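Local coordinates for protein 2,3-dimethylmalate lyase (Aspergillus niger, PDB 3FA4) that is a magnesium-binding lyase of the phosphoenolpyruvate phosphomutase family, built on a TIM-type alpha/beta barrel, at residues Thr4-Leu9 and Gly108-Phe112; Met44-Ala50 and Met67-Ala71; Leu131-Tyr137 and Arg175-Ala179; Arg195-Arg199 and Glu227-Phe233. All coordinates share one frame. Residue numbers count along the deposited sequence, not the author numbering.

Contact 1: residues Thr4-Leu9 and Gly108-Phe112; sequences TAATSL and GVAAF
The methyl group of A110 lies against the first turn of the N-terminal helix, its CB 3.4 Å from A5 O, 3.7 Å from A6 N and 4.4 Å from A5 CB. CA atoms pair A6 with A110 (3.7 Å) and T4 with G108 (5.6 Å). T4 (chi1 t) is the N-cap, its OG1 accepting from A6 N at 3.1 Å. G108, with positive phi, ends helix 94-107 in a Schellman motif; the chain then turns through V109 and A110 into strand 111-114. One turn along, L9 (chi1 t, chi2 p) brings CD2 to 3.6 Å from A111 CB and 3.9 Å from A110 CB. The helix so packs at the entry to strand 111-114. No direct hydrogen bond crosses. Instead, water 1 accepts from T4 OG1 (2.9 Å) and donates to V109 O (2.7 Å), while water 2 lies 3.1 Å from A5 N and 2.9 Å from G108 O. Small methyls thus allow close backbone packing, and water supplies the polar link.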
loop_
_atom_site.group_PDB
_atom_site.type_symbol
_atom_site.label_atom_id
_atom_site.label_comp_id
_atom_site.label_asym_id
_atom_site.label_seq_id
_atom_site.Cartn_x
_atom_site.Cartn_y
_atom_site.Cartn_z
ATOM N N THR B 4 -17.018 -6.798 16.164
ATOM C CA THR B 4 -17.169 -6.330 14.760
ATOM C C THR B 4 -18.658 -6.092 14.428
ATOM O O THR B 4 -19.592 -6.614 15.122
ATOM C CB THR B 4 -16.331 -7.214 13.722
ATOM O OG1 THR B 4 -16.777 -6.968 12.375
ATOM C CG2 THR B 4 -16.494 -8.759 14.045
ATOM N N ALA B 5 -18.868 -5.233 13.442
ATOM C CA ALA B 5 -20.203 -5.049 12.901
ATOM C C ALA B 5 -20.697 -6.249 12.049
ATOM O O ALA B 5 -21.870 -6.258 11.666
ATOM C CB ALA B 5 -20.386 -3.714 12.226
ATOM N N ALA B 6 -19.848 -7.275 11.851
ATOM C CA ALA B 6 -20.241 -8.589 11.255
ATOM C C ALA B 6 -21.312 -9.326 12.057
ATOM O O ALA B 6 -22.328 -9.834 11.519
ATOM C CB ALA B 6 -18.970 -9.507 11.099
ATOM N N THR B 7 -21.017 -9.397 13.355
ATOM C CA THR B 7 -21.832 -10.004 14.396
ATOM C C THR B 7 -23.186 -9.322 14.575
ATOM O O THR B 7 -24.190 -9.984 14.811
ATOM C CB THR B 7 -21.082 -10.016 15.759
ATOM O OG1 THR B 7 -19.853 -10.762 15.629
ATOM C CG2 THR B 7 -21.940 -10.652 16.830
ATOM N N SER B 8 -23.251 -8.007 14.482
ATOM C CA SER B 8 -24.569 -7.403 14.664
ATOM C C SER B 8 -25.390 -7.524 13.332
ATOM O O SER B 8 -26.571 -7.777 13.358
ATOM C CB SER B 8 -24.428 -5.998 15.253
ATOM O OG SER B 8 -23.775 -5.132 14.367
ATOM N N LEU B 9 -24.744 -7.414 12.175
ATOM C CA LEU B 9 -25.366 -7.777 10.867
ATOM C C LEU B 9 -25.919 -9.191 10.873
ATOM O O LEU B 9 -27.084 -9.411 10.536
ATOM C CB LEU B 9 -24.405 -7.619 9.677
ATOM C CG LEU B 9 -25.079 -7.680 8.299
ATOM C CD1 LEU B 9 -26.229 -6.664 8.139
ATOM C CD2 LEU B 9 -24.047 -7.541 7.096
ATOM N N GLY B 108 -12.735 -5.428 9.670
ATOM C CA GLY B 108 -13.979 -5.055 10.318
ATOM C C GLY B 108 -15.118 -4.971 9.348
ATOM O O GLY B 108 -16.194 -4.446 9.700
ATOM N N VAL B 109 -14.922 -5.548 8.153
ATOM C CA VAL B 109 -16.004 -5.623 7.139
ATOM C C VAL B 109 -17.130 -6.506 7.650
ATOM O O VAL B 109 -16.809 -7.530 8.181
ATOM C CB VAL B 109 -15.486 -6.095 5.808
ATOM C CG1 VAL B 109 -16.621 -6.066 4.788
ATOM C CG2 VAL B 109 -14.372 -5.148 5.375
ATOM N N ALA B 110 -18.410 -6.083 7.571
ATOM C CA ALA B 110 -19.532 -6.930 7.998
ATOM C C ALA B 110 -20.011 -8.055 7.013
ATOM O O ALA B 110 -20.501 -9.086 7.453
ATOM C CB ALA B 110 -20.707 -6.084 8.481
ATOM N N ALA B 111 -19.932 -7.832 5.718
ATOM C CA ALA B 111 -20.365 -8.790 4.732
ATOM C C ALA B 111 -19.596 -8.466 3.452
ATOM O O ALA B 111 -19.161 -7.356 3.307
ATOM C CB ALA B 111 -21.867 -8.638 4.484
ATOM N N PHE B 112 -19.417 -9.415 2.542
ATOM C CA PHE B 112 -18.825 -9.092 1.214
ATOM C C PHE B 112 -19.500 -9.963 0.203
ATOM O O PHE B 112 -19.865 -11.078 0.524
ATOM C CB PHE B 112 -17.294 -9.351 1.162
ATOM C CG PHE B 112 -16.872 -10.740 1.564
ATOM C CD1 PHE B 112 -16.745 -11.745 0.622
ATOM C CD2 PHE B 112 -16.558 -11.034 2.870
ATOM C CE1 PHE B 112 -16.304 -13.025 0.986
ATOM C CE2 PHE B 112 -16.151 -12.310 3.253
ATOM C CZ PHE B 112 -16.016 -13.306 2.305
HETATM O O HOH W 1 -15.553 -8.580 10.325
HETATM O O HOH W 2 -16.716 -3.220 12.331
#

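Contact 2: residues Met44-Ala50 and Met67-Ala71; sequences MTGAGTA and MRANA
Two helices of the TIM-type barrel meet here: helix 46-54, which starts just after strand 42-44, and helix 64-75, which leads on to strand 83-86. The segments 46-50 and 67-71 cross at 106°, with axes 10.9 Å apart at closest approach; CA atoms pair T49 with M67 (7.2 Å) and M44 with A71 (6.6 Å). The N-cap T45 accepts from G48 N through OG1 at 3.2 Å, starting the first helix close to the bound magnesium ion. M67 (chi1 m, chi2 m) curls its thioether across, so that CE lies 3.4 Å from T49 CG2 and 3.8 Å from G46 O, while SD is 3.9 Å from M44 CE. R68 faces away, to salt bridges with E72 of its own chain and E72 of a neighbouring subunit. N70 (chi1 t) points toward helix 46-54; its ND2 hydrogen-bonds to Y26 O and gives a weak bond of 3.2 Å to T49 OG1, whose own proton goes to T45 O at 2.8 Å. A71 packs against the M44 thioether. Extended through chi1 and chi2 (both t), M44 sets SD 3.6 Å from A71 CB and 3.3 Å from A71 N.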
loop_
_atom_site.group_PDB
_atom_site.type_symbol
_atom_site.label_atom_id
_atom_site.label_comp_id
_atom_site.label_asym_id
_atom_site.label_seq_id
_atom_site.Cartn_x
_atom_site.Cartn_y
_atom_site.Cartn_z
ATOM N N MET B 44 -19.966 -0.670 0.208
ATOM C CA MET B 44 -18.822 -0.233 -0.608
ATOM C C MET B 44 -18.915 -0.753 -1.969
ATOM O O MET B 44 -18.720 -1.958 -2.191
ATOM C CB MET B 44 -17.500 -0.703 -0.023
ATOM C CG MET B 44 -16.333 -0.097 -0.703
ATOM S SD MET B 44 -14.767 -0.802 -0.241
ATOM C CE MET B 44 -14.645 -2.173 -1.454
ATOM N N THR B 45 -19.158 0.129 -2.924
ATOM C CA THR B 45 -19.260 -0.283 -4.314
ATOM C C THR B 45 -17.873 -0.456 -4.958
ATOM O O THR B 45 -16.968 0.381 -4.761
ATOM C CB THR B 45 -20.092 0.766 -5.105
ATOM O OG1 THR B 45 -19.871 0.633 -6.511
ATOM C CG2 THR B 45 -19.693 2.209 -4.729
ATOM N N GLY B 46 -17.692 -1.507 -5.758
ATOM C CA GLY B 46 -16.419 -1.730 -6.382
ATOM C C GLY B 46 -16.327 -0.840 -7.610
ATOM O O GLY B 46 -15.256 -0.463 -7.977
ATOM N N ALA B 47 -17.466 -0.469 -8.221
ATOM C CA ALA B 47 -17.418 0.392 -9.404
ATOM C C ALA B 47 -16.931 1.770 -9.006
ATOM O O ALA B 47 -16.121 2.353 -9.697
ATOM C CB ALA B 47 -18.769 0.464 -10.120
ATOM N N GLY B 48 -17.391 2.239 -7.850
ATOM C CA GLY B 48 -16.958 3.474 -7.244
ATOM C C GLY B 48 -15.541 3.529 -6.716
ATOM O O GLY B 48 -14.930 4.612 -6.765
ATOM N N THR B 49 -15.011 2.390 -6.217
ATOM C CA THR B 49 -13.585 2.247 -5.788
ATOM C C THR B 49 -12.687 2.335 -7.007
ATOM O O THR B 49 -11.729 3.083 -7.007
ATOM C CB THR B 49 -13.350 0.897 -5.018
ATOM O OG1 THR B 49 -14.280 0.806 -3.931
ATOM C CG2 THR B 49 -11.903 0.707 -4.459
ATOM N N ALA B 50 -12.998 1.577 -8.058
ATOM C CA ALA B 50 -12.317 1.682 -9.321
ATOM C C ALA B 50 -12.344 3.116 -9.824
ATOM O O ALA B 50 -11.337 3.592 -10.300
ATOM C CB ALA B 50 -13.011 0.731 -10.349
ATOM N N MET B 67 -8.917 -2.911 -2.601
ATOM C CA MET B 67 -10.263 -3.145 -2.276
ATOM C C MET B 67 -10.404 -3.307 -0.787
ATOM O O MET B 67 -11.276 -2.723 -0.195
ATOM C CB MET B 67 -10.678 -4.405 -3.058
ATOM C CG MET B 67 -11.090 -4.055 -4.497
ATOM S SD MET B 67 -12.778 -3.314 -4.622
ATOM C CE MET B 67 -12.494 -2.263 -5.998
ATOM N N ARG B 68 -9.527 -4.114 -0.184
ATOM C CA ARG B 68 -9.399 -4.200 1.268
ATOM C C ARG B 68 -8.988 -2.893 1.954
ATOM O O ARG B 68 -9.459 -2.626 3.049
ATOM C CB ARG B 68 -8.376 -5.274 1.627
ATOM C CG ARG B 68 -8.225 -5.479 3.137
ATOM C CD ARG B 68 -7.005 -4.765 3.689
ATOM N NE ARG B 68 -6.970 -4.952 5.141
ATOM C CZ ARG B 68 -6.158 -5.779 5.800
ATOM N NH1 ARG B 68 -5.260 -6.512 5.177
ATOM N NH2 ARG B 68 -6.224 -5.843 7.094
ATOM N N ALA B 69 -8.091 -2.092 1.347
ATOM C CA ALA B 69 -7.682 -0.835 2.003
ATOM C C ALA B 69 -8.895 0.108 2.088
ATOM O O ALA B 69 -9.139 0.757 3.142
ATOM C CB ALA B 69 -6.522 -0.221 1.353
ATOM N N ASN B 70 -9.726 0.063 1.044
ATOM C CA ASN B 70 -10.902 0.956 0.936
ATOM C C ASN B 70 -11.996 0.469 1.856
ATOM O O ASN B 70 -12.526 1.285 2.579
ATOM C CB ASN B 70 -11.355 1.197 -0.523
ATOM C CG ASN B 70 -12.104 2.539 -0.711
ATOM O OD1 ASN B 70 -11.655 3.567 -0.292
ATOM N ND2 ASN B 70 -13.219 2.506 -1.373
ATOM N N ALA B 71 -12.271 -0.847 1.900
ATOM C CA ALA B 71 -13.290 -1.402 2.853
ATOM C C ALA B 71 -12.928 -1.244 4.312
ATOM O O ALA B 71 -13.814 -0.926 5.114
ATOM C CB ALA B 71 -13.669 -2.915 2.519
#

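Contact 3: residues Leu131-Tyr137 and Arg175-Ala179; sequences LVDTDTY and RLRAA
R175 reaches from helix 169-181 to the start of helix 134-151, joining neighbouring helices on the outer layer of the barrel. The CA atoms of R175 and T134 are 6.3 Å apart, and the CA atoms of Y137 and A179 are 8.1 Å apart. With chi1 m and chi2 and chi3 t, extended R175 gives V132 O two hydrogen bonds, from NH1 at 2.8 Å and NH2 at 3.1 Å. NH1 also has a salt bridge to D116, NE one to E171. L131 CD1 lies over one guanidinium face, 4.1 Å from R175 NH1; T134 OG1 is over the opposite face and 3.4 Å from R175 CG. D133, the N-cap, serves its own helix: OD2 accepts from T136 N at 3.0 Å, OD1 from T136 OG1 at 2.9 Å. Y137 (chi1 t) turns its ring edge to R175 O, CE2 to O 3.6 Å, and touches A179 CB from CE2 at 4.1 Å; its hydroxyl bonds weakly to R160 O. One buried arginine, all three nitrogens engaged, ties a loop carbonyl to two acids.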
loop_
_atom_site.group_PDB
_atom_site.type_symbol
_atom_site.label_atom_id
_atom_site.label_comp_id
_atom_site.label_asym_id
_atom_site.label_seq_id
_atom_site.Cartn_x
_atom_site.Cartn_y
_atom_site.Cartn_z
ATOM N N LEU B 131 -18.776 -16.276 -17.631
ATOM C CA LEU B 131 -19.029 -17.003 -16.372
ATOM C C LEU B 131 -18.185 -18.227 -16.198
ATOM O O LEU B 131 -17.765 -18.822 -17.157
ATOM C CB LEU B 131 -20.486 -17.404 -16.292
ATOM C CG LEU B 131 -21.547 -16.360 -16.012
ATOM C CD1 LEU B 131 -22.686 -17.184 -15.591
ATOM C CD2 LEU B 131 -21.189 -15.504 -14.879
ATOM N N VAL B 132 -17.941 -18.596 -14.950
ATOM C CA VAL B 132 -17.198 -19.834 -14.611
ATOM C C VAL B 132 -18.199 -20.951 -14.219
ATOM O O VAL B 132 -19.308 -20.656 -13.657
ATOM C CB VAL B 132 -16.158 -19.473 -13.481
ATOM C CG1 VAL B 132 -16.615 -19.874 -12.109
ATOM C CG2 VAL B 132 -14.795 -20.035 -13.790
ATOM N N ASP B 133 -17.865 -22.207 -14.525
ATOM C CA ASP B 133 -18.770 -23.341 -14.237
ATOM C C ASP B 133 -19.197 -23.324 -12.763
ATOM O O ASP B 133 -18.540 -22.684 -11.962
ATOM C CB ASP B 133 -18.069 -24.633 -14.537
ATOM C CG ASP B 133 -16.822 -24.767 -13.739
ATOM O OD1 ASP B 133 -15.820 -24.035 -14.015
ATOM O OD2 ASP B 133 -16.872 -25.556 -12.786
ATOM N N THR B 134 -20.302 -24.005 -12.422
ATOM C CA THR B 134 -20.885 -23.919 -11.093
ATOM C C THR B 134 -19.972 -24.499 -10.072
ATOM O O THR B 134 -19.913 -23.981 -8.966
ATOM C CB THR B 134 -22.283 -24.604 -10.999
ATOM O OG1 THR B 134 -23.206 -23.979 -11.915
ATOM C CG2 THR B 134 -22.867 -24.449 -9.619
ATOM N N ASP B 135 -19.277 -25.585 -10.427
ATOM C CA ASP B 135 -18.294 -26.268 -9.545
ATOM C C ASP B 135 -17.224 -25.342 -9.028
ATOM O O ASP B 135 -17.017 -25.206 -7.816
ATOM C CB ASP B 135 -17.617 -27.416 -10.283
ATOM C CG ASP B 135 -18.323 -28.766 -10.069
ATOM O OD1 ASP B 135 -19.494 -28.803 -9.580
ATOM O OD2 ASP B 135 -17.697 -29.809 -10.371
ATOM N N THR B 136 -16.544 -24.684 -9.960
ATOM C CA THR B 136 -15.580 -23.657 -9.644
ATOM C C THR B 136 -16.129 -22.504 -8.830
ATOM O O THR B 136 -15.400 -21.989 -7.989
ATOM C CB THR B 136 -14.889 -23.120 -10.927
ATOM O OG1 THR B 136 -14.225 -24.207 -11.624
ATOM C CG2 THR B 136 -13.842 -22.076 -10.526
ATOM N N TYR B 137 -17.367 -22.081 -9.081
ATOM C CA TYR B 137 -18.058 -21.056 -8.274
ATOM C C TYR B 137 -18.280 -21.465 -6.813
ATOM O O TYR B 137 -18.075 -20.684 -5.888
ATOM C CB TYR B 137 -19.407 -20.743 -8.923
ATOM C CG TYR B 137 -20.347 -19.823 -8.137
ATOM C CD1 TYR B 137 -19.929 -18.580 -7.679
ATOM C CD2 TYR B 137 -21.663 -20.176 -7.937
ATOM C CE1 TYR B 137 -20.767 -17.751 -6.945
ATOM C CE2 TYR B 137 -22.539 -19.339 -7.238
ATOM C CZ TYR B 137 -22.086 -18.141 -6.734
ATOM O OH TYR B 137 -22.971 -17.309 -6.143
ATOM N N ARG B 175 -27.575 -22.052 -9.322
ATOM C CA ARG B 175 -26.276 -21.604 -8.806
ATOM C C ARG B 175 -26.415 -20.949 -7.400
ATOM O O ARG B 175 -25.548 -21.132 -6.511
ATOM C CB ARG B 175 -25.604 -20.609 -9.788
ATOM C CG ARG B 175 -25.047 -21.205 -11.078
ATOM C CD ARG B 175 -24.635 -20.154 -12.022
ATOM N NE ARG B 175 -23.986 -20.782 -13.178
ATOM C CZ ARG B 175 -22.690 -20.706 -13.463
ATOM N NH1 ARG B 175 -21.845 -19.980 -12.740
ATOM N NH2 ARG B 175 -22.222 -21.367 -14.472
ATOM N N LEU B 176 -27.476 -20.180 -7.199
ATOM C CA LEU B 176 -27.761 -19.699 -5.813
ATOM C C LEU B 176 -27.905 -20.798 -4.798
ATOM O O LEU B 176 -27.278 -20.718 -3.771
ATOM C CB LEU B 176 -28.950 -18.730 -5.724
ATOM C CG LEU B 176 -28.572 -17.376 -6.331
ATOM C CD1 LEU B 176 -29.770 -16.469 -6.355
ATOM C CD2 LEU B 176 -27.327 -16.759 -5.627
ATOM N N ARG B 177 -28.749 -21.792 -5.092
ATOM C CA ARG B 177 -29.018 -22.962 -4.228
ATOM C C ARG B 177 -27.734 -23.792 -4.009
ATOM O O ARG B 177 -27.453 -24.214 -2.904
ATOM C CB ARG B 177 -30.066 -23.849 -4.893
ATOM C CG ARG B 177 -31.464 -23.448 -4.608
ATOM C CD ARG B 177 -32.452 -24.391 -5.293
ATOM N NE ARG B 177 -33.848 -23.933 -5.129
ATOM C CZ ARG B 177 -34.824 -24.054 -6.051
ATOM N NH1 ARG B 177 -34.619 -24.599 -7.272
ATOM N NH2 ARG B 177 -36.022 -23.592 -5.756
ATOM N N ALA B 178 -26.913 -23.988 -5.032
ATOM C CA ALA B 178 -25.634 -24.628 -4.793
ATOM C C ALA B 178 -24.833 -23.815 -3.745
ATOM O O ALA B 178 -24.233 -24.381 -2.863
ATOM C CB ALA B 178 -24.876 -24.785 -6.078
ATOM N N ALA B 179 -24.827 -22.493 -3.819
ATOM C CA ALA B 179 -24.016 -21.704 -2.883
ATOM C C ALA B 179 -24.661 -21.603 -1.476
ATOM O O ALA B 179 -23.972 -21.479 -0.484
ATOM C CB ALA B 179 -23.703 -20.350 -3.446
#

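Contact 4: residues Arg195-Arg199 and Glu227-Phe233; sequences REMAR and EAKEMGF
Side by side on the outside of the barrel, helices 195-204 and 225-231 pack with the M231 side chain between them, a salt bridge at one end and a phenylalanine at the other. The short segments 195-199 and 227-231 run at 44° to each other, axes 11.1 Å apart at closest approach, and converge where the CA atoms of R199 and M231 are 6.1 Å apart. M231 (chi1 m, chi2 and chi3 t) extends between the helices: its CE lies 3.8 Å from R195 CB and 3.9 Å from R199 NH2, its SD 4.1 Å from A198 CB. In the TIM-type fold these helices follow the successive strands 186-189 and 211-213, and A198 and F233 are on the buried side, where F233 also touches L212 of the second strand. Helix 225-231 stops in a Schellman motif, F233 N to A228 O at 3.1 Å with a weak bond from G232 N to K229 O, also 3.1 Å; G232 takes the positive phi. The turn delivers F233 (chi1 m) so that its ring edge meets A198, CZ to CB 3.9 Å. At the outer end E227 (chi1 and chi2 t) forms the salt bridge with R195, modelled very short at 2.4 Å between OE2 and NH1, the position of NH1 being less certain. R199 NH2 stays 4.4 Å from E227 OE2, beyond salt-bridge range.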
loop_
_atom_site.group_PDB
_atom_site.type_symbol
_atom_site.label_atom_id
_atom_site.label_comp_id
_atom_site.label_asym_id
_atom_site.label_seq_id
_atom_site.Cartn_x
_atom_site.Cartn_y
_atom_site.Cartn_z
ATOM N N ARG B 195 -40.577 -6.905 -11.314
ATOM C CA ARG B 195 -41.092 -7.121 -9.966
ATOM C C ARG B 195 -41.599 -8.537 -9.818
ATOM O O ARG B 195 -41.608 -9.102 -8.739
ATOM C CB ARG B 195 -42.222 -6.149 -9.675
ATOM C CG ARG B 195 -41.793 -4.712 -9.544
ATOM C CD ARG B 195 -43.006 -3.814 -9.144
ATOM N NE ARG B 195 -42.680 -2.543 -9.753
ATOM C CZ ARG B 195 -42.199 -1.484 -9.123
ATOM N NH1 ARG B 195 -42.117 -1.435 -7.810
ATOM N NH2 ARG B 195 -41.876 -0.423 -9.827
ATOM N N GLU B 196 -42.007 -9.116 -10.935
ATOM C CA GLU B 196 -42.515 -10.466 -10.940
ATOM C C GLU B 196 -41.398 -11.465 -10.684
ATOM O O GLU B 196 -41.565 -12.375 -9.888
ATOM C CB GLU B 196 -43.260 -10.751 -12.247
ATOM C CG GLU B 196 -43.901 -12.143 -12.296
ATOM C CD GLU B 196 -44.612 -12.392 -13.609
ATOM O OE1 GLU B 196 -43.976 -12.223 -14.706
ATOM O OE2 GLU B 196 -45.803 -12.744 -13.551
ATOM N N MET B 197 -40.255 -11.278 -11.325
ATOM C CA MET B 197 -39.077 -12.120 -11.059
ATOM C C MET B 197 -38.518 -11.941 -9.660
ATOM O O MET B 197 -37.926 -12.877 -9.098
ATOM C CB MET B 197 -37.983 -11.882 -12.088
ATOM C CG MET B 197 -36.776 -12.736 -11.911
ATOM S SD MET B 197 -35.462 -12.334 -13.040
ATOM C CE MET B 197 -36.083 -13.222 -14.457
ATOM N N ALA B 198 -38.716 -10.753 -9.069
ATOM C CA ALA B 198 -38.267 -10.486 -7.707
ATOM C C ALA B 198 -39.133 -11.165 -6.660
ATOM O O ALA B 198 -38.619 -11.648 -5.654
ATOM C CB ALA B 198 -38.190 -8.987 -7.471
ATOM N N ARG B 199 -40.443 -11.203 -6.881
ATOM C CA ARG B 199 -41.310 -12.003 -6.055
ATOM C C ARG B 199 -41.039 -13.527 -6.189
ATOM O O ARG B 199 -40.891 -14.189 -5.192
ATOM C CB ARG B 199 -42.764 -11.649 -6.319
ATOM C CG ARG B 199 -43.102 -10.186 -6.018
ATOM C CD ARG B 199 -44.658 -9.908 -6.103
ATOM N NE ARG B 199 -44.806 -8.468 -6.111
ATOM C CZ ARG B 199 -45.048 -7.727 -7.193
ATOM N NH1 ARG B 199 -45.297 -8.304 -8.388
ATOM N NH2 ARG B 199 -45.056 -6.399 -7.072
ATOM N N GLU B 227 -40.959 -1.174 -0.322
ATOM C CA GLU B 227 -41.423 -2.218 -1.246
ATOM C C GLU B 227 -40.531 -3.466 -1.325
ATOM O O GLU B 227 -41.053 -4.552 -1.216
ATOM C CB GLU B 227 -41.658 -1.641 -2.625
ATOM C CG GLU B 227 -42.382 -2.589 -3.606
ATOM C CD GLU B 227 -42.490 -2.006 -5.015
ATOM O OE1 GLU B 227 -42.057 -0.867 -5.224
ATOM O OE2 GLU B 227 -43.026 -2.663 -5.927
ATOM N N ALA B 228 -39.207 -3.340 -1.531
ATOM C CA ALA B 228 -38.324 -4.480 -1.298
ATOM C C ALA B 228 -38.598 -5.211 0.040
ATOM O O ALA B 228 -38.693 -6.408 0.067
ATOM C CB ALA B 228 -36.871 -4.067 -1.390
ATOM N N LYS B 229 -38.748 -4.494 1.149
ATOM C CA LYS B 229 -38.919 -5.120 2.436
ATOM C C LYS B 229 -40.157 -6.010 2.496
ATOM O O LYS B 229 -40.104 -7.125 3.036
ATOM C CB LYS B 229 -39.067 -4.050 3.503
ATOM C CG LYS B 229 -39.148 -4.642 4.915
ATOM C CD LYS B 229 -39.843 -3.638 5.786
ATOM C CE LYS B 229 -40.083 -4.270 7.147
ATOM N NZ LYS B 229 -39.036 -3.794 8.117
ATOM N N GLU B 230 -41.254 -5.482 1.943
ATOM C CA GLU B 230 -42.554 -6.123 1.771
ATOM C C GLU B 230 -42.606 -7.207 0.728
ATOM O O GLU B 230 -43.338 -8.169 0.910
ATOM C CB GLU B 230 -43.572 -5.062 1.480
ATOM C CG GLU B 230 -43.785 -4.185 2.711
ATOM C CD GLU B 230 -44.541 -2.905 2.418
ATOM O OE1 GLU B 230 -44.962 -2.609 1.261
ATOM O OE2 GLU B 230 -44.774 -2.195 3.409
ATOM N N MET B 231 -41.795 -7.116 -0.335
ATOM C CA MET B 231 -41.664 -8.281 -1.202
ATOM C C MET B 231 -40.993 -9.406 -0.403
ATOM O O MET B 231 -41.140 -10.549 -0.736
ATOM C CB MET B 231 -40.819 -8.018 -2.463
ATOM C CG MET B 231 -41.382 -7.089 -3.405
ATOM S SD MET B 231 -40.230 -6.766 -4.714
ATOM C CE MET B 231 -41.343 -6.028 -5.978
ATOM N N GLY B 232 -40.176 -9.074 0.585
ATOM C CA GLY B 232 -39.507 -10.088 1.374
ATOM C C GLY B 232 -38.009 -10.120 1.300
ATOM O O GLY B 232 -37.402 -11.081 1.792
ATOM N N PHE B 233 -37.364 -9.092 0.725
ATOM C CA PHE B 233 -35.861 -9.032 0.695
ATOM C C PHE B 233 -35.396 -8.672 2.068
ATOM O O PHE B 233 -36.185 -8.130 2.886
ATOM C CB PHE B 233 -35.354 -7.964 -0.265
ATOM C CG PHE B 233 -35.492 -8.334 -1.696
ATOM C CD1 PHE B 233 -36.591 -7.907 -2.426
ATOM C CD2 PHE B 233 -34.548 -9.179 -2.308
ATOM C CE1 PHE B 233 -36.733 -8.284 -3.771
ATOM C CE2 PHE B 233 -34.667 -9.552 -3.648
ATOM C CZ PHE B 233 -35.750 -9.108 -4.388
#

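Overall arrangement
Contacts 2, 3 and 4 follow one another along the chain, while contact 1 brackets contact 2, its segments lying before and after it in sequence. Contacts 1 and 2 have centres 16 Å apart and touch directly, V109 CG2 to A71 CB at 3.7 Å; they tie the N-terminal helix and helices 46-54 and 64-75 to strands 111-114 and 42-44, contact 2 beside the magnesium site of D86 and D88. Strand 111-114 of contact 1 leads on to helix 134-151 of contact 3. Contacts 3 and 4 have centres 24 Å apart and nearest atoms about 9 Å. Contacts 2 to 4 join helices that surround the parallel strands, while contact 1 sets the N-terminal helix against the start of strand 111-114.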